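PDB 1FCQ: hyaluronoglucosaminidase from Apis mellifera, which hydrolyses hyaluronan as a glycosidase of family 56 (EC 3.2.1.35) and is a major allergen of honeybee venom. Local coordinates for residues Y14-T19 with D44-E49; G76-L81 with Q127-L132; P100-P105 with R174-A179. All coordinates share one frame; numbering follows the deposited sequence.

Contact 1. Residues Y14-T19 with D44-E49; sequences YWNVPT and DKFRGE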
loop_
_atom_site.group_PDB
_atom_site.type_symbol
_atom_site.label_atom_id
_atom_site.label_comp_id
_atom_site.label_asym_id
_atom_site.label_seq_id
_atom_site.Cartn_x
_atom_site.Cartn_y
_atom_site.Cartn_z
ATOM N N TYR A 14 -4.442 8.785 -10.436
ATOM C CA TYR A 14 -5.445 9.068 -9.407
ATOM C C TYR A 14 -5.005 9.996 -8.292
ATOM O O TYR A 14 -3.893 9.888 -7.780
ATOM C CB TYR A 14 -5.847 7.737 -8.730
ATOM C CG TYR A 14 -6.593 6.808 -9.656
ATOM C CD1 TYR A 14 -5.924 5.891 -10.449
ATOM C CD2 TYR A 14 -7.988 6.883 -9.723
ATOM C CE1 TYR A 14 -6.650 5.054 -11.294
ATOM C CE2 TYR A 14 -8.700 6.049 -10.560
ATOM C CZ TYR A 14 -8.015 5.138 -11.328
ATOM O OH TYR A 14 -8.718 4.303 -12.181
ATOM N N TRP A 15 -5.931 10.895 -7.906
ATOM C CA TRP A 15 -5.610 11.801 -6.798
ATOM C C TRP A 15 -5.973 11.136 -5.472
ATOM O O TRP A 15 -7.157 10.915 -5.220
ATOM C CB TRP A 15 -6.429 13.081 -6.949
ATOM C CG TRP A 15 -6.030 14.236 -6.072
ATOM C CD1 TRP A 15 -6.771 14.812 -5.084
ATOM C CD2 TRP A 15 -4.804 14.983 -6.132
ATOM N NE1 TRP A 15 -6.092 15.862 -4.514
ATOM C CE2 TRP A 15 -4.878 15.987 -5.154
ATOM C CE3 TRP A 15 -3.666 14.900 -6.930
ATOM C CZ2 TRP A 15 -3.849 16.906 -4.946
ATOM C CZ3 TRP A 15 -2.638 15.811 -6.732
ATOM C CH2 TRP A 15 -2.749 16.792 -5.746
ATOM N N ASN A 16 -4.973 10.854 -4.639
ATOM C CA ASN A 16 -5.249 10.254 -3.326
ATOM C C ASN A 16 -4.574 11.076 -2.222
ATOM O O ASN A 16 -4.057 10.614 -1.217
ATOM C CB ASN A 16 -4.835 8.786 -3.285
ATOM C CG ASN A 16 -5.341 8.001 -2.093
ATOM O OD1 ASN A 16 -4.636 7.108 -1.581
ATOM N ND2 ASN A 16 -6.567 8.265 -1.613
ATOM N N VAL A 17 -4.547 12.390 -2.480
ATOM C CA VAL A 17 -3.982 13.356 -1.514
ATOM C C VAL A 17 -5.185 13.904 -0.767
ATOM O O VAL A 17 -6.183 14.244 -1.422
ATOM C CB VAL A 17 -3.241 14.471 -2.265
ATOM C CG1 VAL A 17 -2.728 15.524 -1.282
ATOM C CG2 VAL A 17 -2.058 13.962 -3.069
ATOM N N PRO A 18 -5.146 14.077 0.542
ATOM C CA PRO A 18 -6.297 14.491 1.320
ATOM C C PRO A 18 -6.534 15.991 1.336
ATOM O O PRO A 18 -6.690 16.582 2.402
ATOM C CB PRO A 18 -6.009 13.945 2.710
ATOM C CG PRO A 18 -4.527 13.979 2.797
ATOM C CD PRO A 18 -4.021 13.648 1.411
ATOM N N THR A 19 -6.674 16.540 0.142
ATOM C CA THR A 19 -6.930 17.966 -0.020
ATOM C C THR A 19 -8.306 18.344 0.467
ATOM O O THR A 19 -8.571 19.536 0.665
ATOM C CB THR A 19 -6.679 18.409 -1.471
ATOM O OG1 THR A 19 -7.255 17.470 -2.384
ATOM C CG2 THR A 19 -5.171 18.479 -1.722
ATOM N N ASP A 44 -13.792 16.736 -4.890
ATOM C CA ASP A 44 -12.499 16.537 -4.252
ATOM C C ASP A 44 -12.658 15.849 -2.903
ATOM O O ASP A 44 -11.852 16.020 -1.979
ATOM C CB ASP A 44 -11.689 17.826 -4.118
ATOM C CG ASP A 44 -10.248 17.609 -3.692
ATOM O OD1 ASP A 44 -9.589 16.664 -4.194
ATOM O OD2 ASP A 44 -9.775 18.362 -2.816
ATOM N N LYS A 45 -13.624 14.927 -2.814
ATOM C CA LYS A 45 -13.811 14.157 -1.585
ATOM C C LYS A 45 -12.649 13.179 -1.449
ATOM O O LYS A 45 -12.092 12.741 -2.464
ATOM C CB LYS A 45 -15.174 13.461 -1.577
ATOM C CG LYS A 45 -16.304 14.434 -1.219
ATOM C CD LYS A 45 -17.615 13.672 -1.063
ATOM C CE LYS A 45 -18.752 14.572 -0.611
ATOM N NZ LYS A 45 -20.032 13.808 -0.521
ATOM N N PHE A 46 -12.304 12.816 -0.217
ATOM C CA PHE A 46 -11.173 11.889 -0.052
ATOM C C PHE A 46 -11.554 10.496 -0.570
ATOM O O PHE A 46 -10.735 9.826 -1.193
ATOM C CB PHE A 46 -10.704 11.806 1.401
ATOM C CG PHE A 46 -9.387 11.095 1.594
ATOM C CD1 PHE A 46 -8.282 11.410 0.809
ATOM C CD2 PHE A 46 -9.267 10.117 2.564
ATOM C CE1 PHE A 46 -7.075 10.755 0.987
ATOM C CE2 PHE A 46 -8.061 9.463 2.744
ATOM C CZ PHE A 46 -6.964 9.777 1.967
ATOM N N ARG A 47 -12.771 10.079 -0.234
ATOM C CA ARG A 47 -13.232 8.765 -0.677
ATOM C C ARG A 47 -14.414 8.982 -1.616
ATOM O O ARG A 47 -15.385 9.603 -1.170
ATOM C CB ARG A 47 -13.652 7.884 0.499
ATOM C CG ARG A 47 -12.477 7.581 1.417
ATOM C CD ARG A 47 -12.837 6.716 2.621
ATOM N NE ARG A 47 -11.585 6.505 3.341
ATOM C CZ ARG A 47 -11.074 7.338 4.240
ATOM N NH1 ARG A 47 -9.901 7.008 4.755
ATOM N NH2 ARG A 47 -11.759 8.429 4.599
ATOM N N GLY A 48 -14.311 8.470 -2.835
ATOM C CA GLY A 48 -15.404 8.694 -3.777
ATOM C C GLY A 48 -15.397 7.659 -4.882
ATOM O O GLY A 48 -14.784 6.606 -4.714
ATOM N N GLU A 49 -16.009 7.985 -6.017
ATOM C CA GLU A 49 -16.123 7.027 -7.102
ATOM C C GLU A 49 -14.834 6.654 -7.814
ATOM O O GLU A 49 -14.822 5.589 -8.440
ATOM C CB GLU A 49 -17.184 7.467 -8.119
ATOM C CG GLU A 49 -16.792 8.580 -9.040
ATOM C CD GLU A 49 -16.525 9.957 -8.469
ATOM O OE1 GLU A 49 -16.821 10.270 -7.303
ATOM O OE2 GLU A 49 -16.012 10.761 -9.276
HETATM O O HOH W 1 -8.436 10.360 -2.628
HETATM O O HOH W 2 -9.212 7.856 -0.055
HETATM O O HOH W 3 -9.463 14.840 -0.638
#
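Asp44 carries its carboxylate anti to the backbone N, and Thr19 turns OG1 between its own N and carbonyl carbon (chi1 44°). Together these torsions bring OG1 to Asp44. The contact belongs to the family 56 (beta/alpha) barrel. It joins strand 12-16 and the turn that follows it to the loop leading into strand 51-55. Thr19 OG1 donates to the syn lone pair of Asp44 OD2 at 2.7 Å. OG1 in turn accepts from Trp15 NE1, 2.9 Å away and in the indole plane, in a nearly straight bond (173°). The hydroxyl therefore relays between indole and carboxylate. His23 NE2 also bonds Asp44 OD2, and Gln40 NE2 bonds OD1, so both carboxylate oxygens have partners outside the two segments.

Phe46 makes the apolar half. Its CE1 rests 3.8 Å from Pro18 CB, where Pro18 centres an inverse gamma turn. Asn16 ND2 comes 3.6 Å from Phe46 CE1; amide and ring meet obliquely, their planes 7° apart. Asn16 OD1 bonds Tyr265 OH. One water sits over the ring centre. Another ties the two backbones, donating to Trp15 O and, at 2.8 Å, to Phe46 O. It accepts from Asn16 ND2 at 3.0 Å.

Contact 2. Residues G76-L81 with Q127-L132; sequences GGVPQL and QPYKKL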
loop_
_atom_site.group_PDB
_atom_site.type_symbol
_atom_site.label_atom_id
_atom_site.label_comp_id
_atom_site.label_asym_id
_atom_site.label_seq_id
_atom_site.Cartn_x
_atom_site.Cartn_y
_atom_site.Cartn_z
ATOM N N GLY A 76 -4.699 -10.491 19.400
ATOM C CA GLY A 76 -3.772 -11.595 19.357
ATOM C C GLY A 76 -2.335 -11.259 19.045
ATOM O O GLY A 76 -1.438 -12.068 19.284
ATOM N N GLY A 77 -2.057 -10.128 18.390
ATOM C CA GLY A 77 -0.699 -9.752 18.031
ATOM C C GLY A 77 -0.280 -10.400 16.711
ATOM O O GLY A 77 0.011 -9.702 15.741
ATOM N N VAL A 78 -0.172 -11.728 16.716
ATOM C CA VAL A 78 0.139 -12.501 15.515
ATOM C C VAL A 78 -1.178 -13.112 15.030
ATOM O O VAL A 78 -2.076 -13.405 15.807
ATOM C CB VAL A 78 1.145 -13.630 15.770
ATOM C CG1 VAL A 78 2.577 -13.107 15.834
ATOM C CG2 VAL A 78 0.809 -14.420 17.029
ATOM N N PRO A 79 -1.337 -13.277 13.720
ATOM C CA PRO A 79 -2.589 -13.738 13.137
ATOM C C PRO A 79 -3.078 -15.086 13.622
ATOM O O PRO A 79 -4.305 -15.285 13.724
ATOM C CB PRO A 79 -2.330 -13.675 11.637
ATOM C CG PRO A 79 -0.859 -13.707 11.494
ATOM C CD PRO A 79 -0.313 -12.941 12.695
ATOM N N GLN A 80 -2.185 -15.992 13.965
ATOM C CA GLN A 80 -2.555 -17.306 14.480
ATOM C C GLN A 80 -3.189 -17.235 15.865
ATOM O O GLN A 80 -3.703 -18.257 16.329
ATOM C CB GLN A 80 -1.379 -18.287 14.460
ATOM C CG GLN A 80 -0.182 -17.915 15.309
ATOM C CD GLN A 80 0.916 -17.121 14.635
ATOM O OE1 GLN A 80 2.109 -17.353 14.896
ATOM N NE2 GLN A 80 0.547 -16.199 13.760
ATOM N N LEU A 81 -3.138 -16.103 16.566
ATOM C CA LEU A 81 -3.834 -15.938 17.825
ATOM C C LEU A 81 -4.994 -14.967 17.673
ATOM O O LEU A 81 -5.650 -14.575 18.639
ATOM C CB LEU A 81 -2.881 -15.415 18.908
ATOM C CG LEU A 81 -1.774 -16.362 19.363
ATOM C CD1 LEU A 81 -0.843 -15.636 20.328
ATOM C CD2 LEU A 81 -2.356 -17.619 19.997
ATOM N N GLN A 127 10.432 -7.894 13.229
ATOM C CA GLN A 127 10.969 -9.085 13.877
ATOM C C GLN A 127 10.141 -9.604 15.025
ATOM O O GLN A 127 9.943 -10.834 15.114
ATOM C CB GLN A 127 12.451 -8.993 14.277
ATOM C CG GLN A 127 13.073 -10.385 14.359
ATOM C CD GLN A 127 14.364 -10.539 13.589
ATOM O OE1 GLN A 127 14.373 -10.886 12.402
ATOM N NE2 GLN A 127 15.483 -10.283 14.262
ATOM N N PRO A 128 9.535 -8.786 15.870
ATOM C CA PRO A 128 8.679 -9.243 16.944
ATOM C C PRO A 128 7.606 -10.205 16.462
ATOM O O PRO A 128 7.206 -11.037 17.271
ATOM C CB PRO A 128 8.091 -7.975 17.558
ATOM C CG PRO A 128 9.169 -6.970 17.315
ATOM C CD PRO A 128 9.745 -7.317 15.971
ATOM N N TYR A 129 7.103 -10.151 15.223
ATOM C CA TYR A 129 6.098 -11.131 14.808
ATOM C C TYR A 129 6.707 -12.528 14.712
ATOM O O TYR A 129 5.981 -13.474 15.028
ATOM C CB TYR A 129 5.486 -10.672 13.479
ATOM C CG TYR A 129 4.615 -9.447 13.663
ATOM C CD1 TYR A 129 5.102 -8.199 13.262
ATOM C CD2 TYR A 129 3.350 -9.512 14.218
ATOM C CE1 TYR A 129 4.341 -7.060 13.410
ATOM C CE2 TYR A 129 2.588 -8.373 14.376
ATOM C CZ TYR A 129 3.089 -7.150 13.971
ATOM O OH TYR A 129 2.308 -6.033 14.123
ATOM N N LYS A 130 7.949 -12.638 14.263
ATOM C CA LYS A 130 8.628 -13.922 14.193
ATOM C C LYS A 130 8.847 -14.431 15.624
ATOM O O LYS A 130 8.548 -15.585 15.941
ATOM C CB LYS A 130 9.982 -13.859 13.495
ATOM C CG LYS A 130 9.966 -13.432 12.035
ATOM C CD LYS A 130 11.334 -13.642 11.402
ATOM C CE LYS A 130 11.395 -13.101 9.988
ATOM N NZ LYS A 130 12.701 -13.379 9.322
ATOM N N LYS A 131 9.368 -13.533 16.477
ATOM C CA LYS A 131 9.653 -13.971 17.847
ATOM C C LYS A 131 8.434 -14.462 18.588
ATOM O O LYS A 131 8.487 -15.523 19.239
ATOM C CB LYS A 131 10.319 -12.850 18.656
ATOM C CG LYS A 131 11.565 -12.274 18.008
ATOM C CD LYS A 131 12.655 -13.319 17.836
ATOM C CE LYS A 131 13.943 -12.654 17.368
ATOM N NZ LYS A 131 14.998 -13.661 17.059
ATOM N N LEU A 132 7.313 -13.749 18.523
ATOM C CA LEU A 132 6.111 -14.141 19.221
ATOM C C LEU A 132 5.567 -15.452 18.666
ATOM O O LEU A 132 5.102 -16.270 19.448
ATOM C CB LEU A 132 5.038 -13.054 19.169
ATOM C CG LEU A 132 3.724 -13.386 19.864
ATOM C CD1 LEU A 132 3.918 -13.712 21.341
ATOM C CD2 LEU A 132 2.733 -12.241 19.696
#
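Val78 CG1 serves both Tyr129 and Leu132, while CG2 meets only Leu132 of the two. CG1 lies at the edge of the Tyr129 ring, near the ring plane, 4.0 Å from Tyr129 CD2. The same methyl comes 3.5 Å from the backbone O of Tyr129. Val78 CG2 turns to Leu132 and sits 3.9 Å from Leu132 CD2. The Val78 and Leu132 side chains cross at a slant, with both Val78 methyls close to the leucine CD2. Leu132 reaches over because its CG is anti to the backbone N (chi1 179°).

Gly77 approaches the tyrosine through its carbonyl. Its O lies in the ring plane, 3.2 Å from Tyr129 CE2, so the oxygen faces the ring edge. Tyr129 is fixed further out. Its OH is hydrogen-bonded to Leu63 N, and Trp115 packs against its ring edge-to-face. In the loop itself, a 3.0 Å bond from Leu81 N to Val78 O closes the 3-10 turn, which covers 79-81.

The contact is mostly apolar packing, about 21 Å from its centre to the chain's centre. It seats the loop between strand 73-74 and helix 84-98 on the first turns of helix 127-140, within the (beta/alpha) barrel fold.

Contact 3. Residues P100-P105 with R174-A179; sequences PDKSFP and RMRPAA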
loop_
_atom_site.group_PDB
_atom_site.type_symbol
_atom_site.label_atom_id
_atom_site.label_comp_id
_atom_site.label_asym_id
_atom_site.label_seq_id
_atom_site.Cartn_x
_atom_site.Cartn_y
_atom_site.Cartn_z
ATOM N N PRO A 100 -20.158 4.022 1.522
ATOM C CA PRO A 100 -21.576 3.712 1.616
ATOM C C PRO A 100 -22.240 3.288 0.321
ATOM O O PRO A 100 -23.248 2.563 0.382
ATOM C CB PRO A 100 -22.205 5.003 2.139
ATOM C CG PRO A 100 -21.259 6.076 1.756
ATOM C CD PRO A 100 -19.887 5.445 1.833
ATOM N N ASP A 101 -21.693 3.712 -0.813
ATOM C CA ASP A 101 -22.283 3.305 -2.087
ATOM C C ASP A 101 -21.904 1.866 -2.413
ATOM O O ASP A 101 -20.745 1.583 -2.731
ATOM C CB ASP A 101 -21.837 4.237 -3.212
ATOM C CG ASP A 101 -22.733 4.139 -4.435
ATOM O OD1 ASP A 101 -23.375 3.100 -4.652
ATOM O OD2 ASP A 101 -22.789 5.129 -5.190
ATOM N N LYS A 102 -22.879 0.962 -2.433
ATOM C CA LYS A 102 -22.628 -0.430 -2.785
ATOM C C LYS A 102 -22.039 -0.573 -4.189
ATOM O O LYS A 102 -21.330 -1.531 -4.476
ATOM C CB LYS A 102 -23.918 -1.274 -2.657
ATOM C CG LYS A 102 -24.466 -1.205 -1.227
ATOM C CD LYS A 102 -25.632 -2.183 -1.089
ATOM C CE LYS A 102 -26.121 -2.224 0.353
ATOM N NZ LYS A 102 -26.690 -3.557 0.704
ATOM N N SER A 103 -22.361 0.360 -5.086
ATOM C CA SER A 103 -21.895 0.362 -6.454
ATOM C C SER A 103 -20.553 1.045 -6.677
ATOM O O SER A 103 -20.160 1.212 -7.832
ATOM C CB SER A 103 -22.948 1.004 -7.389
ATOM O OG SER A 103 -22.991 2.410 -7.222
ATOM N N PHE A 104 -19.811 1.352 -5.612
ATOM C CA PHE A 104 -18.486 1.969 -5.765
ATOM C C PHE A 104 -17.719 1.303 -6.898
ATOM O O PHE A 104 -17.418 0.112 -6.811
ATOM C CB PHE A 104 -17.749 1.789 -4.430
ATOM C CG PHE A 104 -16.261 2.078 -4.432
ATOM C CD1 PHE A 104 -15.774 3.279 -4.931
ATOM C CD2 PHE A 104 -15.372 1.134 -3.936
ATOM C CE1 PHE A 104 -14.402 3.521 -4.932
ATOM C CE2 PHE A 104 -14.007 1.379 -3.916
ATOM C CZ PHE A 104 -13.522 2.582 -4.423
ATOM N N PRO A 105 -17.331 2.054 -7.909
ATOM C CA PRO A 105 -16.656 1.490 -9.064
ATOM C C PRO A 105 -15.179 1.780 -9.215
ATOM O O PRO A 105 -14.579 1.382 -10.224
ATOM C CB PRO A 105 -17.432 2.229 -10.179
ATOM C CG PRO A 105 -17.538 3.626 -9.631
ATOM C CD PRO A 105 -17.745 3.467 -8.136
ATOM N N ARG A 174 -16.733 -8.837 -2.236
ATOM C CA ARG A 174 -18.140 -9.267 -2.220
ATOM C C ARG A 174 -19.073 -8.111 -1.916
ATOM O O ARG A 174 -20.116 -7.934 -2.543
ATOM C CB ARG A 174 -18.345 -10.392 -1.210
ATOM C CG ARG A 174 -17.977 -11.775 -1.732
ATOM C CD ARG A 174 -18.186 -12.835 -0.659
ATOM N NE ARG A 174 -17.742 -14.157 -1.072
ATOM C CZ ARG A 174 -17.892 -15.264 -0.349
ATOM N NH1 ARG A 174 -18.479 -15.227 0.842
ATOM N NH2 ARG A 174 -17.452 -16.426 -0.816
ATOM N N MET A 175 -18.692 -7.267 -0.947
ATOM C CA MET A 175 -19.523 -6.135 -0.558
ATOM C C MET A 175 -19.546 -5.005 -1.564
ATOM O O MET A 175 -20.535 -4.296 -1.753
ATOM C CB MET A 175 -19.014 -5.595 0.786
ATOM C CG MET A 175 -19.250 -6.583 1.918
ATOM S SD MET A 175 -18.358 -6.067 3.401
ATOM C CE MET A 175 -18.690 -7.483 4.451
ATOM N N ARG A 176 -18.418 -4.796 -2.249
ATOM C CA ARG A 176 -18.266 -3.736 -3.246
ATOM C C ARG A 176 -17.694 -4.362 -4.506
ATOM O O ARG A 176 -16.538 -4.184 -4.847
ATOM C CB ARG A 176 -17.327 -2.680 -2.658
ATOM C CG ARG A 176 -17.875 -1.993 -1.401
ATOM C CD ARG A 176 -19.085 -1.140 -1.701
ATOM N NE ARG A 176 -19.711 -0.545 -0.528
ATOM C CZ ARG A 176 -20.603 -1.092 0.286
ATOM N NH1 ARG A 176 -21.059 -0.350 1.315
ATOM N NH2 ARG A 176 -21.082 -2.317 0.183
ATOM N N PRO A 177 -18.552 -5.088 -5.242
ATOM C CA PRO A 177 -18.131 -5.843 -6.407
ATOM C C PRO A 177 -17.849 -5.094 -7.681
ATOM O O PRO A 177 -17.204 -5.697 -8.562
ATOM C CB PRO A 177 -19.315 -6.809 -6.644
ATOM C CG PRO A 177 -20.487 -6.018 -6.166
ATOM C CD PRO A 177 -19.975 -5.308 -4.934
ATOM N N ALA A 178 -18.230 -3.835 -7.790
ATOM C CA ALA A 178 -17.927 -3.066 -8.983
ATOM C C ALA A 178 -16.543 -2.416 -8.924
ATOM O O ALA A 178 -16.096 -1.881 -9.943
ATOM C CB ALA A 178 -19.001 -1.998 -9.187
ATOM N N ALA A 179 -15.881 -2.467 -7.772
ATOM C CA ALA A 179 -14.597 -1.800 -7.606
ATOM C C ALA A 179 -13.434 -2.735 -7.906
ATOM O O ALA A 179 -13.602 -3.957 -8.014
ATOM C CB ALA A 179 -14.454 -1.318 -6.157
HETATM O O HOH W 4 -18.971 -1.870 -5.766
#
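Arg176 and Lys102 form the centre of this contact between two helix-to-strand loops of the (beta/alpha) barrel. One loop leads from helix 84-98 to strand 107-111, the other from helix 146-175 to strand 180-183. The Arg176 guanidinium lies with one face against the backbone of the first loop. Lys102 CA stands 3.5 Å above that plane, offset toward its rim. The aliphatic part of Lys102 follows, with CG 3.8 Å from Arg176 NH2.

Phe104 packs beside this pair. The ring meets Ala179, its CD2 being 3.4 Å from Ala179 CB, and Arg176 CB lies at the ring edge. Pro105 CA makes a CA-H...O contact of 3.5 Å with Ala178 O.

The next shell holds these groups in place. Arg176 bends at chi2 (-67°), which folds the chain back so that NH2 donates to Met175 O at 2.8 Å. The acceptor lies in the guanidinium plane, although the donor stands above the carbonyl plane. NH1 bonds Ile99 O, just after helix 84-98. The guanidinium thus links the end of its own helix to the start of the other loop.

Each loop is shaped by a type I turn, Asp101 to Phe104 and Arg176 to Ala179. In the first, Ser103 N to Asp101 OD1 makes an Asx turn; Ser103 OG bonds the same oxygen from the same face of the carboxylate. One water spans the two loops: it donates to Lys102 O and Phe104 O, at 2.7 Å each, and accepts from Ala178 N at 2.9 Å.

All six segments belong to the hyaluronidase family region of the chain. Contacts 1 and 3 are neighbours, with centres about 17 Å apart. They touch directly: Gly48 O packs 3.1 Å from Phe104 CE1, and Glu49 O lies 3.6 Å from Pro105 CG. The loop before strand 51-55 therefore abuts the loop before strand 107-111. Contact 2 stands apart. Its centre is about 34 Å from that of contact 1 and about 32 Å from that of contact 3. The nearest atoms are about 20 Å and 19 Å away, respectively. Contacts 1 and 2 sit on opposite sides of the chain's centre. Along the chain, contact 1 closes before the others open, whereas the segments of contacts 2 and 3 alternate.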